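Local atomic coordinates of extracellular solute-binding protein family 1 (Kribbella flavida, PDB entry 5IXP), a protein that probably captures a solute, plausibly a sugar, outside the cell and delivers it to an ABC transporter, as related extracellular solute-binding proteins do. Residues W240-I245 with Q325-F330; D230-M235 with G255-A260; K302-K305 with S309-S312; E320-Q325 with I338-A343; D221-A226 with A246-T251. All blocks are in the same frame, centred on the assembly; numbering follows the deposited sequence.

Contact 1: W240-I245 with Q325-F330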
# COMPACT_ATOMS: atom_id res chain seq x y z
N TRP A 240 6.58 -5.79 -0.89
CA TRP A 240 7.59 -5.32 0.06
C TRP A 240 7.48 -5.97 1.43
O TRP A 240 8.41 -5.85 2.23
CB TRP A 240 7.51 -3.78 0.21
CG TRP A 240 6.16 -3.23 0.63
CD1 TRP A 240 5.20 -2.70 -0.18
CD2 TRP A 240 5.64 -3.14 1.96
NE1 TRP A 240 4.11 -2.29 0.56
CE2 TRP A 240 4.36 -2.55 1.88
CE3 TRP A 240 6.13 -3.51 3.22
CZ2 TRP A 240 3.56 -2.33 3.00
CZ3 TRP A 240 5.33 -3.28 4.34
CH2 TRP A 240 4.07 -2.70 4.22
N LEU A 241 6.37 -6.64 1.73
CA LEU A 241 6.23 -7.28 3.03
C LEU A 241 6.98 -8.61 3.13
O LEU A 241 7.26 -9.06 4.24
CB LEU A 241 4.74 -7.50 3.35
CG LEU A 241 4.38 -7.91 4.78
CD1 LEU A 241 4.71 -6.80 5.76
CD2 LEU A 241 2.91 -8.30 4.87
N LEU A 242 7.34 -9.22 1.99
CA LEU A 242 8.06 -10.49 2.02
C LEU A 242 9.30 -10.41 2.90
O LEU A 242 9.58 -11.31 3.70
CB LEU A 242 8.43 -10.93 0.60
CG LEU A 242 7.26 -11.21 -0.33
CD1 LEU A 242 7.74 -11.50 -1.75
CD2 LEU A 242 6.48 -12.37 0.21
N GLY A 243 10.07 -9.32 2.75
CA GLY A 243 11.28 -9.17 3.55
C GLY A 243 11.00 -8.99 5.02
O GLY A 243 11.79 -9.42 5.87
N VAL A 244 9.88 -8.34 5.36
CA VAL A 244 9.49 -8.20 6.76
C VAL A 244 9.18 -9.57 7.36
O VAL A 244 9.62 -9.90 8.46
CB VAL A 244 8.29 -7.24 6.88
CG1 VAL A 244 7.76 -7.22 8.30
CG2 VAL A 244 8.68 -5.84 6.43
N ILE A 245 8.42 -10.38 6.62
CA ILE A 245 8.05 -11.71 7.11
C ILE A 245 9.30 -12.55 7.32
O ILE A 245 9.47 -13.19 8.37
CB ILE A 245 7.08 -12.39 6.12
CG1 ILE A 245 5.74 -11.66 6.10
CG2 ILE A 245 6.88 -13.88 6.48
CD1 ILE A 245 4.81 -12.08 4.97
N GLN A 325 13.00 -12.45 -11.15
CA GLN A 325 13.27 -12.42 -9.72
C GLN A 325 12.61 -13.60 -9.02
O GLN A 325 11.44 -13.90 -9.25
CB GLN A 325 12.77 -11.10 -9.11
CG GLN A 325 13.20 -10.90 -7.68
CD GLN A 325 12.38 -9.84 -6.96
OE1 GLN A 325 11.23 -9.58 -7.32
NE2 GLN A 325 12.98 -9.22 -5.94
N VAL A 326 13.38 -14.28 -8.18
CA VAL A 326 12.92 -15.41 -7.39
C VAL A 326 13.21 -15.10 -5.93
O VAL A 326 14.16 -14.39 -5.61
CB VAL A 326 13.61 -16.71 -7.86
CG1 VAL A 326 13.28 -17.87 -6.95
CG2 VAL A 326 13.21 -17.04 -9.29
N ASN A 327 12.36 -15.61 -5.04
CA ASN A 327 12.59 -15.41 -3.61
C ASN A 327 12.90 -16.75 -2.96
O ASN A 327 11.98 -17.53 -2.66
CB ASN A 327 11.37 -14.76 -2.95
CG ASN A 327 11.63 -14.37 -1.49
OD1 ASN A 327 12.10 -15.19 -0.69
ND2 ASN A 327 11.32 -13.12 -1.14
N PRO A 328 14.18 -17.06 -2.70
CA PRO A 328 14.51 -18.38 -2.12
C PRO A 328 13.82 -18.66 -0.79
O PRO A 328 13.41 -19.80 -0.55
CB PRO A 328 16.03 -18.31 -1.97
CG PRO A 328 16.47 -17.25 -2.93
CD PRO A 328 15.38 -16.24 -2.93
N TYR A 329 13.69 -17.66 0.08
CA TYR A 329 13.06 -17.89 1.37
C TYR A 329 11.62 -18.38 1.21
O TYR A 329 11.18 -19.28 1.92
CB TYR A 329 13.09 -16.61 2.21
CG TYR A 329 12.67 -16.80 3.66
CD1 TYR A 329 13.62 -17.03 4.64
CD2 TYR A 329 11.33 -16.75 4.04
CE1 TYR A 329 13.26 -17.20 5.97
CE2 TYR A 329 10.95 -16.91 5.36
CZ TYR A 329 11.92 -17.14 6.32
OH TYR A 329 11.58 -17.30 7.64
N PHE A 330 10.89 -17.79 0.26
CA PHE A 330 9.50 -18.17 0.01
C PHE A 330 9.42 -19.30 -1.02
O PHE A 330 8.76 -19.19 -2.06
CB PHE A 330 8.69 -16.95 -0.41
CG PHE A 330 8.32 -16.06 0.72
CD1 PHE A 330 9.24 -15.16 1.24
CD2 PHE A 330 7.06 -16.14 1.30
CE1 PHE A 330 8.91 -14.35 2.31
CE2 PHE A 330 6.72 -15.33 2.37
CZ PHE A 330 7.65 -14.44 2.88
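L242 lays its CD2 methyl on the ring of F330, joining helix 241-249 to the loop that leads from helix 320-323 to helix 335-344 in this periplasmic-binding-protein fold. The contact is a CH-pi one: CD2 of L242 stands 3.6 Å from the centroid of the F330 ring and only 13° off its normal, so the methyl sits over the middle of one face. I245, one helical turn on, crosses the phenylalanine at about a right angle and sets its CG2 3.7 Å from CZ of F330. With CG1 beside the backbone N (chi1 -67°), I245 keeps CG2 turned to the ring. The phenylalanine's backbone is anchored too, because OD1 of N327 accepts from N of F330 at 3.0 Å in an Asx motif, the donor lying 44° out of the carbonyl plane. W257 meets the same aromatic ring, and V335 and F339 touch L242, so the contact is buried. An alanine in place of F330 would probably leave CD2 of L242 and CG2 of I245 facing a gap where the ring had been. At the ring's rim, CE1 of F330 comes within 3.4 Å of the backbone O of L242.

Contact 2: D230-M235 with G255-A260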
# COMPACT_ATOMS: atom_id res chain seq x y z
N ASP A 230 3.05 -20.75 15.40
CA ASP A 230 2.01 -21.15 14.46
C ASP A 230 0.76 -20.27 14.57
O ASP A 230 -0.34 -20.74 14.25
CB ASP A 230 1.64 -22.62 14.69
CG ASP A 230 2.80 -23.56 14.44
OD1 ASP A 230 3.79 -23.14 13.80
OD2 ASP A 230 2.72 -24.74 14.87
N ALA A 231 0.91 -19.01 14.98
CA ALA A 231 -0.25 -18.18 15.33
C ALA A 231 -1.18 -17.93 14.14
O ALA A 231 -2.40 -17.91 14.31
CB ALA A 231 0.20 -16.86 15.92
N PHE A 232 -0.63 -17.71 12.94
CA PHE A 232 -1.51 -17.46 11.79
C PHE A 232 -0.90 -18.05 10.52
O PHE A 232 0.32 -18.16 10.38
CB PHE A 232 -1.79 -15.95 11.59
CG PHE A 232 -0.56 -15.09 11.57
CD1 PHE A 232 0.11 -14.84 10.39
CD2 PHE A 232 -0.08 -14.52 12.74
CE1 PHE A 232 1.25 -14.03 10.37
CE2 PHE A 232 1.06 -13.72 12.73
CZ PHE A 232 1.72 -13.48 11.54
N ALA A 233 -1.78 -18.41 9.57
CA ALA A 233 -1.39 -19.18 8.40
C ALA A 233 -1.36 -18.40 7.09
O ALA A 233 -0.78 -18.90 6.12
CB ALA A 233 -2.33 -20.39 8.22
N THR A 234 -2.00 -17.23 7.01
CA THR A 234 -2.00 -16.43 5.79
C THR A 234 -1.85 -14.95 6.12
O THR A 234 -2.13 -14.51 7.24
CB THR A 234 -3.28 -16.59 4.96
OG1 THR A 234 -4.37 -15.94 5.64
CG2 THR A 234 -3.63 -18.07 4.72
N MSE A 235 -1.42 -14.18 5.12
CA MSE A 235 -1.47 -12.71 5.17
C MSE A 235 -1.75 -12.13 3.79
O MSE A 235 -1.26 -12.66 2.79
CB MSE A 235 -0.15 -12.11 5.68
CG MSE A 235 0.09 -12.19 7.18
SE MSE A 235 1.53 -10.92 7.58
CE MSE A 235 0.47 -9.25 7.38
N GLY A 255 11.59 -22.78 4.98
CA GLY A 255 10.83 -23.90 4.46
C GLY A 255 9.34 -23.86 4.74
O GLY A 255 8.64 -24.81 4.36
N LYS A 256 8.83 -22.80 5.37
CA LYS A 256 7.44 -22.79 5.79
C LYS A 256 6.55 -21.82 5.02
O LYS A 256 5.33 -21.94 5.12
CB LYS A 256 7.34 -22.47 7.29
CG LYS A 256 7.91 -23.56 8.17
CD LYS A 256 7.79 -23.21 9.65
CE LYS A 256 8.41 -24.30 10.51
NZ LYS A 256 8.57 -23.84 11.92
N TRP A 257 7.12 -20.87 4.27
CA TRP A 257 6.33 -19.84 3.61
C TRP A 257 6.34 -20.00 2.09
O TRP A 257 7.32 -20.46 1.50
CB TRP A 257 6.83 -18.44 3.98
CG TRP A 257 6.38 -17.93 5.32
CD1 TRP A 257 7.11 -17.92 6.48
CD2 TRP A 257 5.12 -17.34 5.63
NE1 TRP A 257 6.37 -17.35 7.50
CE2 TRP A 257 5.14 -16.99 7.00
CE3 TRP A 257 3.96 -17.07 4.89
CZ2 TRP A 257 4.06 -16.39 7.64
CZ3 TRP A 257 2.89 -16.48 5.52
CH2 TRP A 257 2.94 -16.14 6.89
N ASP A 258 5.23 -19.61 1.48
CA ASP A 258 5.11 -19.54 0.03
C ASP A 258 4.20 -18.36 -0.30
O ASP A 258 3.63 -17.72 0.60
CB ASP A 258 4.55 -20.84 -0.57
CG ASP A 258 5.11 -21.14 -1.96
OD1 ASP A 258 5.40 -20.18 -2.73
OD2 ASP A 258 5.25 -22.34 -2.29
N VAL A 259 4.07 -18.05 -1.58
CA VAL A 259 3.17 -16.98 -1.99
C VAL A 259 2.40 -17.45 -3.21
O VAL A 259 2.96 -18.05 -4.13
CB VAL A 259 3.92 -15.66 -2.24
CG1 VAL A 259 4.98 -15.84 -3.29
CG2 VAL A 259 2.95 -14.56 -2.64
N ALA A 260 1.10 -17.19 -3.18
CA ALA A 260 0.16 -17.60 -4.22
C ALA A 260 -0.18 -16.41 -5.11
O ALA A 260 -0.40 -15.30 -4.61
CB ALA A 260 -1.11 -18.19 -3.61
O HOH W 1 5.91 -24.87 13.16
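F232 and W257 bring two aromatic side chains together from the segments 230-235 and 255-260, whose strands both pair antiparallel with strand 108-121, in the mixed sheet of this periplasmic-binding-protein fold. The apolar part of the contact is light. CE1 of F232 lies 4.4 Å from CH2 of W257 and reaches the indole at its edge, near its plane. The F232 ring also meets F227 edge-to-face. The backbone O of A233, where the chain turns a corner, comes 4.4 Å from CZ3 of the same indole. I245 and A249 of helix 241-249 pack on W257 as well, so the tryptophan fills the layer between helix and sheet.

The polar part runs through a single bound water. The charged atoms of D230 and K256 are not in contact, and this water bridges them. D230 also forms a salt bridge with R121, while K256 makes a cation-pi contact with F252. Within strand 257-260, OD1 of D258 takes the backbone N-H of V259 at 2.8 Å; its carboxylate also forms salt bridges with R122 and R134. The bridging water donates to OD1 of D230 at 2.8 Å and accepts from NZ of K256 at 3.1 Å.

Contact 3: K302-K305 with S309-S312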
# COMPACT_ATOMS: atom_id res chain seq x y z
N LYS A 302 16.46 0.54 -11.85
CA LYS A 302 17.65 0.70 -11.02
C LYS A 302 17.30 0.66 -9.54
O LYS A 302 18.00 0.03 -8.74
CB LYS A 302 18.36 2.02 -11.36
CG LYS A 302 18.94 2.06 -12.74
CD LYS A 302 19.42 3.48 -13.04
CE LYS A 302 19.71 3.69 -14.51
NZ LYS A 302 19.85 5.13 -14.82
N VAL A 303 16.21 1.33 -9.15
CA VAL A 303 15.77 1.32 -7.76
C VAL A 303 15.36 -0.08 -7.33
O VAL A 303 15.68 -0.53 -6.23
CB VAL A 303 14.62 2.34 -7.56
CG1 VAL A 303 13.97 2.19 -6.19
CG2 VAL A 303 15.13 3.79 -7.79
N PHE A 304 14.64 -0.79 -8.21
CA PHE A 304 14.26 -2.17 -7.92
C PHE A 304 15.49 -3.03 -7.61
O PHE A 304 15.49 -3.81 -6.65
CB PHE A 304 13.48 -2.76 -9.10
CG PHE A 304 13.18 -4.23 -8.96
CD1 PHE A 304 12.17 -4.66 -8.12
CD2 PHE A 304 13.90 -5.17 -9.69
CE1 PHE A 304 11.88 -6.02 -7.99
CE2 PHE A 304 13.61 -6.53 -9.57
CZ PHE A 304 12.60 -6.95 -8.72
N LYS A 305 16.55 -2.90 -8.41
CA LYS A 305 17.73 -3.71 -8.13
C LYS A 305 18.47 -3.23 -6.90
O LYS A 305 19.09 -4.04 -6.21
CB LYS A 305 18.66 -3.75 -9.34
CG LYS A 305 17.92 -3.97 -10.64
CD LYS A 305 18.86 -4.37 -11.74
CE LYS A 305 19.78 -3.23 -12.09
NZ LYS A 305 19.72 -2.93 -13.55
N SER A 309 12.29 -2.01 -4.38
CA SER A 309 10.98 -1.39 -4.56
C SER A 309 10.35 -1.81 -5.88
O SER A 309 11.00 -1.80 -6.93
CB SER A 309 11.13 0.12 -4.51
OG SER A 309 11.80 0.51 -3.33
N PHE A 310 9.06 -2.14 -5.84
CA PHE A 310 8.45 -2.70 -7.04
C PHE A 310 7.98 -1.59 -7.98
O PHE A 310 7.26 -0.68 -7.53
CB PHE A 310 7.28 -3.63 -6.69
CG PHE A 310 6.88 -4.50 -7.83
CD1 PHE A 310 7.59 -5.65 -8.11
CD2 PHE A 310 5.83 -4.14 -8.67
CE1 PHE A 310 7.25 -6.46 -9.20
CE2 PHE A 310 5.47 -4.95 -9.75
CZ PHE A 310 6.19 -6.10 -10.02
N PRO A 311 8.35 -1.62 -9.26
CA PRO A 311 8.04 -0.49 -10.16
C PRO A 311 6.54 -0.34 -10.39
O PRO A 311 5.78 -1.30 -10.36
CB PRO A 311 8.74 -0.87 -11.46
CG PRO A 311 9.85 -1.78 -11.05
CD PRO A 311 9.27 -2.58 -9.89
N SER A 312 6.13 0.91 -10.63
CA SER A 312 4.77 1.19 -11.06
C SER A 312 4.68 1.51 -12.54
O SER A 312 3.59 1.85 -13.03
CB SER A 312 4.17 2.33 -10.23
OG SER A 312 4.85 3.57 -10.44
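A tight helix-to-strand connection brings F304 and V303 of helix 297-307 against S309 and P311, where the chain turns back into the short strand 310-311. The closest CA atoms, those of F304 and S309, are 4.8 Å apart. The backbone O of S309 is the centre of the contact: it lies at the edge of the F304 ring, in its plane, 3.3 Å from CD1 of F304. The same oxygen is 3.4 Å from CA of F304 in a CA-H...O contact. F304 has CG anti to its backbone N (chi1 174°), which brings the ring against residues 309-311, so that CD1 of F304 also meets CD of P311 at 4.0 Å. Further out on the ring, CE1 of F304 comes 4.3 Å from CD1 of F310, a looser apolar touch. On the other flank, CG1 of V303 packs on CB of S309 at 3.9 Å. V322 of helix 320-323 touches both phenylalanines, and F310 also packs on F339, V340 and A343 of helix 335-344. Strand 310-311 pairs antiparallel with strand 108-121, so the contact seats a helix beside the sheet it leads into, as in the layered alpha/beta architecture of periplasmic binding proteins.

Contact 4: E320-Q325 with I338-A343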
# COMPACT_ATOMS: atom_id res chain seq x y z
N GLU A 320 13.73 -8.43 -17.96
CA GLU A 320 14.10 -9.66 -17.26
C GLU A 320 14.64 -9.38 -15.87
O GLU A 320 14.58 -10.26 -15.01
CB GLU A 320 15.13 -10.45 -18.08
N GLN A 321 15.18 -8.18 -15.62
CA GLN A 321 15.60 -7.85 -14.26
C GLN A 321 14.44 -8.03 -13.29
O GLN A 321 14.62 -8.53 -12.17
CB GLN A 321 16.13 -6.41 -14.20
CG GLN A 321 17.48 -6.21 -14.89
CD GLN A 321 18.59 -7.03 -14.25
OE1 GLN A 321 18.60 -7.24 -13.04
NE2 GLN A 321 19.52 -7.50 -15.07
N VAL A 322 13.23 -7.67 -13.72
CA VAL A 322 12.07 -7.83 -12.84
C VAL A 322 11.52 -9.25 -12.92
O VAL A 322 11.38 -9.93 -11.90
CB VAL A 322 10.98 -6.80 -13.19
CG1 VAL A 322 9.70 -7.10 -12.42
CG2 VAL A 322 11.47 -5.39 -12.89
N THR A 323 11.23 -9.73 -14.13
CA THR A 323 10.44 -10.95 -14.25
C THR A 323 11.22 -12.20 -13.87
O THR A 323 10.61 -13.24 -13.61
CB THR A 323 9.91 -11.12 -15.67
OG1 THR A 323 11.00 -11.13 -16.60
CG2 THR A 323 8.96 -9.97 -16.02
N ALA A 324 12.55 -12.14 -13.82
CA ALA A 324 13.33 -13.30 -13.42
C ALA A 324 13.50 -13.41 -11.91
O ALA A 324 14.11 -14.38 -11.45
CB ALA A 324 14.71 -13.27 -14.10
N GLN A 325 13.00 -12.45 -11.15
CA GLN A 325 13.27 -12.42 -9.72
C GLN A 325 12.61 -13.60 -9.02
O GLN A 325 11.44 -13.90 -9.25
CB GLN A 325 12.77 -11.10 -9.11
CG GLN A 325 13.20 -10.90 -7.68
CD GLN A 325 12.38 -9.84 -6.96
OE1 GLN A 325 11.23 -9.58 -7.32
NE2 GLN A 325 12.98 -9.22 -5.94
N ILE A 338 5.00 -13.11 -10.32
CA ILE A 338 3.78 -13.06 -9.52
C ILE A 338 3.36 -11.62 -9.30
O ILE A 338 2.20 -11.25 -9.53
CB ILE A 338 3.99 -13.80 -8.18
CG1 ILE A 338 4.04 -15.32 -8.41
CG2 ILE A 338 2.88 -13.44 -7.20
CD1 ILE A 338 4.68 -16.09 -7.26
N PHE A 339 4.29 -10.76 -8.88
CA PHE A 339 3.86 -9.42 -8.53
C PHE A 339 3.64 -8.53 -9.75
O PHE A 339 2.89 -7.54 -9.65
CB PHE A 339 4.83 -8.82 -7.51
CG PHE A 339 4.66 -9.43 -6.16
CD1 PHE A 339 3.57 -9.08 -5.36
CD2 PHE A 339 5.52 -10.41 -5.70
CE1 PHE A 339 3.38 -9.66 -4.12
CE2 PHE A 339 5.33 -11.00 -4.47
CZ PHE A 339 4.26 -10.62 -3.68
N VAL A 340 4.19 -8.88 -10.91
CA VAL A 340 3.73 -8.26 -12.15
C VAL A 340 2.24 -8.55 -12.35
O VAL A 340 1.43 -7.65 -12.59
CB VAL A 340 4.56 -8.73 -13.36
CG1 VAL A 340 3.86 -8.38 -14.66
CG2 VAL A 340 5.94 -8.09 -13.31
N ASN A 341 1.87 -9.83 -12.26
CA ASN A 341 0.46 -10.20 -12.38
C ASN A 341 -0.39 -9.48 -11.33
O ASN A 341 -1.48 -8.99 -11.63
CB ASN A 341 0.29 -11.71 -12.24
CG ASN A 341 0.85 -12.47 -13.42
OD1 ASN A 341 1.04 -11.91 -14.50
ND2 ASN A 341 1.09 -13.76 -13.23
N ARG A 342 0.10 -9.42 -10.09
CA ARG A 342 -0.68 -8.79 -9.03
C ARG A 342 -0.86 -7.30 -9.29
O ARG A 342 -1.93 -6.74 -9.03
CB ARG A 342 -0.04 -9.02 -7.66
CG ARG A 342 0.07 -10.50 -7.24
CD ARG A 342 -1.29 -11.16 -6.99
NE ARG A 342 -1.90 -11.75 -8.19
CZ ARG A 342 -3.10 -11.42 -8.66
NH1 ARG A 342 -3.58 -12.02 -9.74
NH2 ARG A 342 -3.84 -10.49 -8.05
N ALA A 343 0.17 -6.64 -9.82
CA ALA A 343 0.04 -5.22 -10.13
C ALA A 343 -0.93 -5.00 -11.28
O ALA A 343 -1.75 -4.07 -11.25
CB ALA A 343 1.41 -4.62 -10.47
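V322 and V340 meet through one methyl each, and that pair carries most of a small, partly buried contact between the short helix 320-323 and the longer helix 335-344 of the periplasmic-binding-protein fold. CG1 of V322 stands 4.0 Å from CG2 of V340, a plain van der Waals touch between two branches that approach at a slant. The two valines have the same rotamer but present different methyls. In V322, CG1 lies opposite the backbone N (chi1 172°) and is the branch that reaches the other helix. In V340 the corresponding CG1 is likewise opposite the N (chi1 165°), yet it is CG2, set beside the N, that makes the contact. T323 adds a weaker touch, its CG2 lying 4.5 Å from the same CG2 of V340. Its chi1 of 58° turns OG1 back toward the residue preceding the helix, in a weak hydrogen bond with the backbone O of S319, and leaves the methyl to take part in the apolar contact. The single CG2 of V340 is thus met by methyls of V322 and T323. The CA atoms of T323 and V340 are 7.5 Å apart. F310, on strand 310-311, touches both V322 and V340 and joins the pair to that strand, F304 of helix 297-307 packs on V322, and Y317, in the loop before helix 320-323, lies against V340.

Contact 5: D221-A226 with A246-T251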
# COMPACT_ATOMS: atom_id res chain seq x y z
N ASP A 221 4.87 -5.52 19.13
CA ASP A 221 5.83 -6.53 19.57
C ASP A 221 5.22 -7.93 19.52
O ASP A 221 5.87 -8.89 19.10
CB ASP A 221 6.33 -6.21 20.98
CG ASP A 221 7.24 -5.00 21.01
OD1 ASP A 221 8.02 -4.82 20.05
OD2 ASP A 221 7.18 -4.22 21.99
N ALA A 222 3.96 -8.06 19.95
CA ALA A 222 3.32 -9.37 19.93
C ALA A 222 3.21 -9.91 18.50
O ALA A 222 3.48 -11.09 18.25
CB ALA A 222 1.94 -9.29 20.58
N TRP A 223 2.83 -9.05 17.56
CA TRP A 223 2.76 -9.43 16.16
C TRP A 223 4.12 -9.89 15.64
O TRP A 223 4.23 -10.96 15.03
CB TRP A 223 2.23 -8.24 15.36
CG TRP A 223 2.06 -8.41 13.89
CD1 TRP A 223 0.98 -8.94 13.23
CD2 TRP A 223 2.97 -7.97 12.87
NE1 TRP A 223 1.17 -8.87 11.87
CE2 TRP A 223 2.39 -8.28 11.62
CE3 TRP A 223 4.22 -7.35 12.90
CZ2 TRP A 223 3.01 -8.00 10.41
CZ3 TRP A 223 4.85 -7.06 11.69
CH2 TRP A 223 4.24 -7.39 10.47
N THR A 224 5.16 -9.11 15.90
CA THR A 224 6.50 -9.47 15.47
C THR A 224 6.91 -10.83 16.00
O THR A 224 7.37 -11.70 15.25
CB THR A 224 7.49 -8.39 15.91
OG1 THR A 224 7.09 -7.13 15.37
CG2 THR A 224 8.89 -8.71 15.42
N LYS A 225 6.76 -11.04 17.31
CA LYS A 225 7.15 -12.32 17.90
C LYS A 225 6.33 -13.48 17.35
O LYS A 225 6.83 -14.60 17.25
CB LYS A 225 7.02 -12.27 19.42
CG LYS A 225 7.83 -11.16 20.10
CD LYS A 225 9.09 -10.80 19.32
CE LYS A 225 9.48 -9.33 19.54
NZ LYS A 225 10.94 -9.09 19.29
N ALA A 226 5.08 -13.22 16.96
CA ALA A 226 4.21 -14.30 16.53
C ALA A 226 4.67 -14.95 15.23
O ALA A 226 4.22 -16.06 14.91
CB ALA A 226 2.78 -13.79 16.38
N ALA A 246 10.20 -12.54 6.34
CA ALA A 246 11.39 -13.37 6.42
C ALA A 246 12.28 -12.93 7.58
O ALA A 246 12.85 -13.77 8.28
CB ALA A 246 12.16 -13.33 5.10
N ASP A 247 12.39 -11.62 7.81
CA ASP A 247 13.16 -11.12 8.95
C ASP A 247 12.53 -11.56 10.27
O ASP A 247 13.22 -12.05 11.17
CB ASP A 247 13.27 -9.60 8.90
CG ASP A 247 14.29 -9.11 7.87
OD1 ASP A 247 15.20 -9.89 7.51
OD2 ASP A 247 14.18 -7.94 7.44
N ASN A 248 11.21 -11.38 10.40
CA ASN A 248 10.55 -11.69 11.67
C ASN A 248 10.51 -13.19 11.93
O ASN A 248 10.72 -13.64 13.07
CB ASN A 248 9.13 -11.11 11.67
CG ASN A 248 9.12 -9.60 11.75
OD1 ASN A 248 10.15 -8.96 11.95
ND2 ASN A 248 7.94 -9.01 11.59
N ALA A 249 10.23 -13.99 10.90
CA ALA A 249 10.15 -15.43 11.10
C ALA A 249 11.54 -16.06 11.23
O ALA A 249 11.69 -17.06 11.94
CB ALA A 249 9.38 -16.09 9.96
N GLY A 250 12.54 -15.50 10.56
CA GLY A 250 13.90 -15.99 10.69
C GLY A 250 14.03 -17.46 10.33
O GLY A 250 13.32 -17.99 9.46
N THR A 251 14.96 -18.13 11.01
CA THR A 251 15.22 -19.54 10.72
C THR A 251 14.01 -20.41 11.06
O THR A 251 13.81 -21.46 10.42
CB THR A 251 16.47 -20.03 11.46
OG1 THR A 251 16.24 -19.99 12.87
CG2 THR A 251 17.65 -19.14 11.13
O HOH W 2 10.14 -12.14 15.49
O HOH W 3 8.03 -5.97 12.66
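N248 reaches from helix 241-249 to T224 and W223 of helix 221-226, a helix-to-helix contact in the alpha/beta fold of a periplasmic binding protein, with waters filling part of the seam. Starting at the root, CB of N248 lies 4.0 Å from the backbone O of T224. The next atom out, CG of N248, sits 3.8 Å from CG2 of T224; it is placed beside the backbone N (chi1 -71°), which aims the amide at the other helix. At the tip the two amide atoms part company. OD1 of N248 packs on the methyl CG2 of T224, while ND2 comes 3.7 Å from CZ3 of W223, the amide plane standing at 90° to the indole. ND2 of N248 also donates to a water that also bonds to OG1 of T224; that hydroxyl has a further hydrogen bond with the backbone O of S220. The indole of W223 is tethered at its far end, NE1 bonding to D165. A leucine in place of N248 would probably lose the donor to that water, leaving the bridge to T224 without one of its ends. A second water links the two backbones: it donates to O of T224 at 2.8 Å and to O of N248 at 2.9 Å.

Contacts 1, 2 and 5 form one continuous patch built round helix 241-249. F330 CE2 of contact 1 lies 3.5 Å from W257 CB of contact 2, and I245 CG2 is 3.6 Å from W257 CE2. Contact 5 uses the later part of the same helix, and Y329 OH of contact 1 probably hydrogen-bonds to G250 O at 2.6 Å. Contacts 3 and 4 make a second cluster, their centres 11 Å apart. Contact 4 shares Q325 with contact 1, and F339 CE2 meets L242 CD1 at 3.7 Å. A bound formic acid, probably from the crystallisation liquor, lies about 4 Å from the side chain of L242; no solute site is established here.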